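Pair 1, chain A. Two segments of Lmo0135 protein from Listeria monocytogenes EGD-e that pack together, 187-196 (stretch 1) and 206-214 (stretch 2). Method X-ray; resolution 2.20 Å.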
# COMPACT_ATOMS: atom_id res chain seq x y z
N THR A 187 22.42 7.32 11.76
CA THR A 187 21.20 7.09 12.55
C THR A 187 20.46 8.37 12.89
O THR A 187 21.06 9.33 13.38
CB THR A 187 21.54 6.37 13.88
OG1 THR A 187 22.31 5.19 13.61
CG2 THR A 187 20.26 6.00 14.65
N GLY A 188 19.17 8.40 12.60
CA GLY A 188 18.33 9.56 12.89
C GLY A 188 18.66 10.83 12.12
O GLY A 188 18.05 11.87 12.37
N GLU A 189 19.60 10.77 11.17
CA GLU A 189 19.98 11.96 10.42
C GLU A 189 19.81 11.82 8.91
O GLU A 189 19.14 12.65 8.30
CB GLU A 189 21.41 12.39 10.76
CG GLU A 189 21.63 12.75 12.23
CD GLU A 189 23.03 13.30 12.51
OE1 GLU A 189 23.52 14.15 11.73
OE2 GLU A 189 23.63 12.89 13.52
N TYR A 190 20.43 10.81 8.29
CA TYR A 190 20.32 10.64 6.84
C TYR A 190 20.86 9.33 6.30
O TYR A 190 21.59 8.61 6.99
CB TYR A 190 21.06 11.79 6.07
CG TYR A 190 22.57 11.81 6.28
CD1 TYR A 190 23.41 10.98 5.55
CD2 TYR A 190 23.14 12.67 7.23
CE1 TYR A 190 24.79 11.00 5.75
CE2 TYR A 190 24.51 12.70 7.44
CZ TYR A 190 25.33 11.87 6.70
OH TYR A 190 26.67 11.90 6.94
N VAL A 191 20.46 9.04 5.06
CA VAL A 191 20.98 7.91 4.29
C VAL A 191 21.49 8.52 2.99
O VAL A 191 20.73 9.20 2.31
CB VAL A 191 19.90 6.87 3.93
CG1 VAL A 191 20.53 5.74 3.13
CG2 VAL A 191 19.24 6.33 5.19
N SER A 192 22.77 8.32 2.66
CA SER A 192 23.35 8.88 1.42
C SER A 192 23.63 7.77 0.41
O SER A 192 24.07 6.67 0.78
CB SER A 192 24.62 9.70 1.69
OG SER A 192 25.60 8.91 2.34
N LEU A 193 23.38 8.08 -0.86
CA LEU A 193 23.57 7.14 -1.95
C LEU A 193 24.25 7.84 -3.11
O LEU A 193 24.25 9.07 -3.20
CB LEU A 193 22.19 6.67 -2.43
CG LEU A 193 21.12 6.15 -1.46
CD1 LEU A 193 19.81 5.98 -2.22
CD2 LEU A 193 21.50 4.85 -0.79
N GLU A 194 24.81 7.05 -4.03
CA GLU A 194 25.44 7.59 -5.24
C GLU A 194 25.02 6.77 -6.44
O GLU A 194 24.78 5.56 -6.32
CB GLU A 194 26.97 7.65 -5.10
CG GLU A 194 27.68 6.30 -5.05
CD GLU A 194 29.19 6.44 -4.87
OE1 GLU A 194 29.73 7.58 -4.81
OE2 GLU A 194 29.85 5.39 -4.78
N ARG A 195 24.98 7.39 -7.62
CA ARG A 195 24.50 6.71 -8.81
C ARG A 195 25.25 5.44 -9.22
O ARG A 195 26.47 5.33 -9.08
CB ARG A 195 24.37 7.66 -10.00
CG ARG A 195 25.68 8.15 -10.60
CD ARG A 195 25.39 9.08 -11.79
NE ARG A 195 26.53 9.94 -12.09
CZ ARG A 195 26.49 10.96 -12.94
NH1 ARG A 195 25.36 11.26 -13.56
NH2 ARG A 195 27.59 11.70 -13.15
N PHE A 196 24.48 4.48 -9.72
CA PHE A 196 25.01 3.22 -10.22
C PHE A 196 25.11 3.39 -11.71
O PHE A 196 24.10 3.45 -12.39
CB PHE A 196 24.08 2.09 -9.81
CG PHE A 196 24.46 0.76 -10.37
CD1 PHE A 196 25.78 0.32 -10.35
CD2 PHE A 196 23.48 -0.11 -10.82
CE1 PHE A 196 26.11 -0.93 -10.83
CE2 PHE A 196 23.81 -1.35 -11.31
CZ PHE A 196 25.12 -1.77 -11.31
N LEU A 206 21.21 12.35 -11.97
CA LEU A 206 21.67 12.93 -10.71
C LEU A 206 22.76 12.01 -10.13
O LEU A 206 22.64 10.78 -10.15
CB LEU A 206 20.52 13.11 -9.71
CG LEU A 206 19.43 14.10 -10.15
CD1 LEU A 206 18.17 13.92 -9.32
CD2 LEU A 206 19.92 15.54 -10.09
N ASP A 207 23.81 12.62 -9.63
CA ASP A 207 24.95 11.91 -9.10
C ASP A 207 24.72 11.38 -7.67
O ASP A 207 25.06 10.24 -7.38
CB ASP A 207 26.18 12.83 -9.16
CG ASP A 207 27.44 12.17 -8.62
OD1 ASP A 207 27.61 10.94 -8.79
OD2 ASP A 207 28.28 12.89 -8.02
N LYS A 208 24.18 12.20 -6.78
CA LYS A 208 23.96 11.79 -5.37
C LYS A 208 22.54 12.00 -4.90
O LYS A 208 21.88 12.94 -5.32
CB LYS A 208 24.89 12.57 -4.45
CG LYS A 208 26.34 12.36 -4.78
CD LYS A 208 27.19 12.91 -3.67
CE LYS A 208 28.66 12.81 -4.00
NZ LYS A 208 29.43 13.24 -2.81
N VAL A 209 22.06 11.10 -4.04
CA VAL A 209 20.72 11.20 -3.46
C VAL A 209 20.86 10.97 -1.98
O VAL A 209 21.46 9.99 -1.55
CB VAL A 209 19.73 10.19 -4.07
CG1 VAL A 209 18.40 10.23 -3.33
CG2 VAL A 209 19.50 10.49 -5.54
N THR A 210 20.30 11.88 -1.19
CA THR A 210 20.36 11.80 0.25
C THR A 210 18.94 11.79 0.76
O THR A 210 18.13 12.60 0.30
CB THR A 210 21.09 13.02 0.85
OG1 THR A 210 22.40 13.11 0.30
CG2 THR A 210 21.18 12.93 2.38
N PHE A 211 18.63 10.86 1.65
CA PHE A 211 17.32 10.82 2.30
C PHE A 211 17.51 11.48 3.64
O PHE A 211 18.19 10.92 4.50
CB PHE A 211 16.79 9.40 2.45
CG PHE A 211 16.36 8.78 1.15
CD1 PHE A 211 15.05 8.94 0.69
CD2 PHE A 211 17.25 8.08 0.36
CE1 PHE A 211 14.64 8.39 -0.50
CE2 PHE A 211 16.85 7.53 -0.85
CZ PHE A 211 15.54 7.68 -1.28
N ARG A 212 16.92 12.67 3.80
CA ARG A 212 17.02 13.48 5.03
C ARG A 212 15.86 13.22 5.99
O ARG A 212 14.71 13.46 5.66
CB ARG A 212 17.07 14.96 4.65
CG ARG A 212 17.02 15.98 5.78
CD ARG A 212 18.15 15.83 6.78
NE ARG A 212 19.47 16.09 6.20
CZ ARG A 212 20.61 16.02 6.89
NH1 ARG A 212 20.61 15.70 8.19
NH2 ARG A 212 21.77 16.26 6.28
N ILE A 213 16.19 12.81 7.20
CA ILE A 213 15.19 12.47 8.21
C ILE A 213 14.75 13.68 9.05
O ILE A 213 15.47 14.10 9.93
CB ILE A 213 15.75 11.37 9.15
CG1 ILE A 213 16.21 10.16 8.33
CG2 ILE A 213 14.71 10.96 10.19
CD1 ILE A 213 16.85 9.06 9.15
N THR A 214 13.55 14.22 8.79
CA THR A 214 13.01 15.35 9.56
C THR A 214 11.51 15.11 9.82
O THR A 214 10.69 15.12 8.89
CB THR A 214 13.23 16.74 8.90
OG1 THR A 214 14.60 16.89 8.51
CG2 THR A 214 12.84 17.90 9.87

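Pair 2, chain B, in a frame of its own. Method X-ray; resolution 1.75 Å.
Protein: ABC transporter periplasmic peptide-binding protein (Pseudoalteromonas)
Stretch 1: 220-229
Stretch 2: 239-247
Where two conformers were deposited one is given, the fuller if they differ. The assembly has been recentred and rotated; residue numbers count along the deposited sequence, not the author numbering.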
# COMPACT_ATOMS: atom_id res chain seq x y z
N ARG B 220 13.83 -1.80 -18.14
CA ARG B 220 13.99 -2.03 -16.72
C ARG B 220 14.85 -0.95 -16.04
O ARG B 220 15.98 -0.69 -16.46
CB ARG B 220 14.47 -3.45 -16.39
CG ARG B 220 15.70 -3.91 -17.14
CD ARG B 220 16.36 -5.07 -16.40
NE ARG B 220 15.61 -6.33 -16.47
CZ ARG B 220 16.03 -7.42 -17.10
NH1 ARG B 220 17.20 -7.42 -17.73
NH2 ARG B 220 15.28 -8.52 -17.12
N ASP B 221 14.26 -0.32 -15.03
CA ASP B 221 14.91 0.70 -14.22
C ASP B 221 14.98 2.05 -14.92
O ASP B 221 15.43 3.03 -14.33
CB ASP B 221 16.30 0.25 -13.76
CG ASP B 221 16.23 -0.92 -12.79
OD1 ASP B 221 15.51 -0.80 -11.76
OD2 ASP B 221 16.87 -1.96 -13.05
N HIS B 222 14.51 2.12 -16.16
CA HIS B 222 14.62 3.37 -16.92
C HIS B 222 13.26 3.96 -17.20
O HIS B 222 12.98 5.09 -16.80
CB HIS B 222 15.39 3.18 -18.23
CG HIS B 222 15.53 4.45 -19.02
ND1 HIS B 222 15.75 4.45 -20.38
CD2 HIS B 222 15.48 5.75 -18.65
CE1 HIS B 222 15.84 5.70 -20.81
NE2 HIS B 222 15.68 6.51 -19.78
N LEU B 223 12.40 3.23 -17.88
CA LEU B 223 11.09 3.80 -18.17
C LEU B 223 9.96 2.83 -18.44
O LEU B 223 10.17 1.65 -18.73
CB LEU B 223 11.17 4.83 -19.30
CG LEU B 223 11.56 4.43 -20.72
CD1 LEU B 223 10.59 3.45 -21.37
CD2 LEU B 223 11.65 5.70 -21.55
N VAL B 224 8.76 3.35 -18.31
CA VAL B 224 7.57 2.64 -18.74
C VAL B 224 6.75 3.58 -19.61
O VAL B 224 6.59 4.76 -19.32
CB VAL B 224 6.78 2.04 -17.55
CG1 VAL B 224 7.06 2.80 -16.29
CG2 VAL B 224 5.30 1.96 -17.86
N ARG B 225 6.28 3.04 -20.73
CA ARG B 225 5.50 3.79 -21.69
C ARG B 225 4.14 3.12 -21.87
O ARG B 225 4.06 1.91 -22.11
CB ARG B 225 6.27 3.86 -23.01
CG ARG B 225 5.65 4.75 -24.04
CD ARG B 225 6.36 4.58 -25.37
NE ARG B 225 7.81 4.71 -25.27
CZ ARG B 225 8.44 5.87 -25.17
NH1 ARG B 225 7.75 7.00 -25.14
NH2 ARG B 225 9.76 5.91 -25.09
N PHE B 226 3.08 3.91 -21.71
CA PHE B 226 1.71 3.50 -21.98
C PHE B 226 1.12 4.42 -23.04
O PHE B 226 1.58 5.56 -23.22
CB PHE B 226 0.83 3.64 -20.74
CG PHE B 226 1.20 2.75 -19.58
CD1 PHE B 226 1.87 1.55 -19.78
CD2 PHE B 226 0.85 3.11 -18.29
CE1 PHE B 226 2.19 0.73 -18.71
CE2 PHE B 226 1.17 2.30 -17.20
CZ PHE B 226 1.85 1.10 -17.42
N TYR B 227 0.09 3.95 -23.72
CA TYR B 227 -0.66 4.82 -24.62
C TYR B 227 -2.16 4.74 -24.38
O TYR B 227 -2.67 3.77 -23.81
CB TYR B 227 -0.31 4.55 -26.08
CG TYR B 227 -0.74 3.20 -26.60
CD1 TYR B 227 -0.00 2.06 -26.31
CD2 TYR B 227 -1.86 3.08 -27.40
CE1 TYR B 227 -0.38 0.83 -26.79
CE2 TYR B 227 -2.25 1.85 -27.89
CZ TYR B 227 -1.51 0.73 -27.59
OH TYR B 227 -1.89 -0.49 -28.08
N LYS B 228 -2.86 5.77 -24.81
CA LYS B 228 -4.28 5.89 -24.57
C LYS B 228 -5.08 4.70 -25.12
O LYS B 228 -4.82 4.21 -26.23
CB LYS B 228 -4.79 7.22 -25.14
CG LYS B 228 -6.01 7.13 -26.00
CD LYS B 228 -6.57 8.50 -26.32
CE LYS B 228 -8.00 8.40 -26.85
NZ LYS B 228 -8.70 9.70 -26.87
N ASN B 229 -6.02 4.21 -24.33
CA ASN B 229 -6.98 3.21 -24.79
C ASN B 229 -8.17 3.88 -25.45
O ASN B 229 -9.05 4.40 -24.77
CB ASN B 229 -7.45 2.33 -23.63
CG ASN B 229 -8.58 1.40 -24.03
OD1 ASN B 229 -8.90 1.26 -25.21
ND2 ASN B 229 -9.18 0.75 -23.05
N LEU B 239 -5.09 12.07 -22.43
CA LEU B 239 -3.68 11.94 -22.80
C LEU B 239 -3.43 10.91 -23.91
O LEU B 239 -4.04 9.85 -23.92
CB LEU B 239 -2.84 11.58 -21.57
CG LEU B 239 -2.51 12.71 -20.61
CD1 LEU B 239 -2.04 12.15 -19.28
CD2 LEU B 239 -1.45 13.60 -21.23
N GLU B 240 -2.53 11.23 -24.84
CA GLU B 240 -2.15 10.30 -25.90
C GLU B 240 -1.08 9.33 -25.41
O GLU B 240 -1.09 8.13 -25.72
CB GLU B 240 -1.60 11.06 -27.11
CG GLU B 240 -2.63 11.89 -27.85
CD GLU B 240 -3.62 11.05 -28.61
OE1 GLU B 240 -3.23 9.95 -29.08
OE2 GLU B 240 -4.79 11.49 -28.74
N GLN B 241 -0.14 9.88 -24.65
CA GLN B 241 1.01 9.14 -24.18
C GLN B 241 1.27 9.43 -22.72
O GLN B 241 1.09 10.55 -22.25
CB GLN B 241 2.25 9.51 -24.98
CG GLN B 241 2.39 8.81 -26.30
CD GLN B 241 3.80 8.97 -26.86
OE1 GLN B 241 4.67 9.55 -26.20
NE2 GLN B 241 4.03 8.44 -28.06
N LEU B 242 1.69 8.40 -22.00
CA LEU B 242 2.07 8.49 -20.61
C LEU B 242 3.38 7.75 -20.46
O LEU B 242 3.44 6.54 -20.69
CB LEU B 242 1.03 7.80 -19.74
CG LEU B 242 0.27 8.62 -18.70
CD1 LEU B 242 -0.58 7.66 -17.86
CD2 LEU B 242 1.25 9.40 -17.83
N VAL B 243 4.43 8.46 -20.07
CA VAL B 243 5.69 7.82 -19.77
C VAL B 243 6.01 8.02 -18.29
O VAL B 243 5.81 9.11 -17.75
CB VAL B 243 6.85 8.38 -20.62
CG1 VAL B 243 8.09 7.49 -20.49
CG2 VAL B 243 6.44 8.49 -22.08
N TYR B 244 6.46 6.95 -17.64
CA TYR B 244 7.03 7.04 -16.29
C TYR B 244 8.56 6.99 -16.38
O TYR B 244 9.14 6.08 -16.97
CB TYR B 244 6.53 5.89 -15.41
CG TYR B 244 5.07 5.95 -15.11
CD1 TYR B 244 4.13 5.46 -16.01
CD2 TYR B 244 4.61 6.49 -13.92
CE1 TYR B 244 2.79 5.51 -15.74
CE2 TYR B 244 3.26 6.55 -13.64
CZ TYR B 244 2.35 6.05 -14.56
OH TYR B 244 1.01 6.10 -14.29
N ASP B 245 9.19 7.99 -15.78
CA ASP B 245 10.64 8.09 -15.76
C ASP B 245 11.09 7.58 -14.40
O ASP B 245 10.88 8.22 -13.39
CB ASP B 245 11.04 9.56 -15.94
CG ASP B 245 12.54 9.77 -15.91
OD1 ASP B 245 13.25 8.88 -15.41
OD2 ASP B 245 13.01 10.83 -16.38
N ILE B 246 11.68 6.39 -14.38
CA ILE B 246 12.09 5.78 -13.12
C ILE B 246 13.33 6.46 -12.56
O ILE B 246 14.43 6.28 -13.07
CB ILE B 246 12.37 4.31 -13.30
CG1 ILE B 246 11.16 3.63 -13.94
CG2 ILE B 246 12.69 3.68 -11.96
CD1 ILE B 246 9.90 3.79 -13.17
N THR B 247 13.14 7.24 -11.51
CA THR B 247 14.21 8.05 -10.94
C THR B 247 14.16 7.96 -9.42
O THR B 247 13.46 8.74 -8.78
CB THR B 247 14.06 9.52 -11.34
OG1 THR B 247 13.84 9.63 -12.74
CG2 THR B 247 15.29 10.31 -10.96

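Both pairs are two antiparallel strands in one sheet. In pair 1, strands 190-195 and 208-213 run at 172°; in pair 2, strands 223-228 and 241-246 run at 170°. The axes approach to 4.6 Å in each. The central residues superpose with an RMSD of 0.3 Å.

The hydrogen-bond ladder is the same, six backbone bonds in each pair. At one end, Ile A213 N donates to Glu A189 O at 3.2 Å, and Ile B246 N donates to His B222 O at 3.0 Å. At the other, Arg A195 N donates to Asp A207 O at 2.9 Å, and Lys B228 N to Glu B240 O at 3.1 Å. Between them, Val A191 and Phe A211 bond in both directions, as do Leu A193 and Val A209. Val B224 with Tyr B244 and Phe B226 with Leu B242 match them.

The buried face carries these four middle residues in each pair. Val A191 matches Val B224, and Phe A211 matches Tyr B244, with side-chain centres only 0.1 Å apart. Leu A193 matches Phe B226, and Val A209 matches Leu B242. In pair 1, Leu A193 CD1 meets the edge of the Phe A211 ring, 3.6 Å from CE2. In pair 2 two aromatic rings meet instead. Phe B226 CE2 lies 3.9 Å from Tyr B244 CE1, and the planes are inclined at 70°. Val B224 CG1 also packs 3.3 Å from Tyr B244 CB. The valines differ in rotamer: chi1 is t in Val A191 but 25°, between wells, in Val B224.

The other face is more polar and more varied. In pair 1, the guanidinium of Arg A212 lies with one face over Tyr A190 CB, and its NH2 is 4.0 Å from Tyr A190 CD2. The matching residues, Asp B245 and Leu B223, have no equivalent of this packing. A second contact is common to both pairs: Tyr A190 CB lies 3.9 Å from Thr A210 CG2, and at the matching positions Leu B223 CD2 lies 4.1 Å from Val B243 CG1. Ser A192 is small, and the other strand covers little of it. Its counterpart, Arg B225, reaches across, with NH1 3.6 Å from Val B243 CG2.

At the strand end, Arg A195 and Asp A207 form a long salt bridge, NE to OD1 at 3.6 Å. The oxygen lies well out of the guanidinium plane, so charge alone links the two side chains, beside the backbone hydrogen bond. The matching Lys B228 and Glu B240 make no salt bridge; their closest side-chain atoms, CD of Lys B228 and OE2 of Glu B240, are 4.2 Å apart.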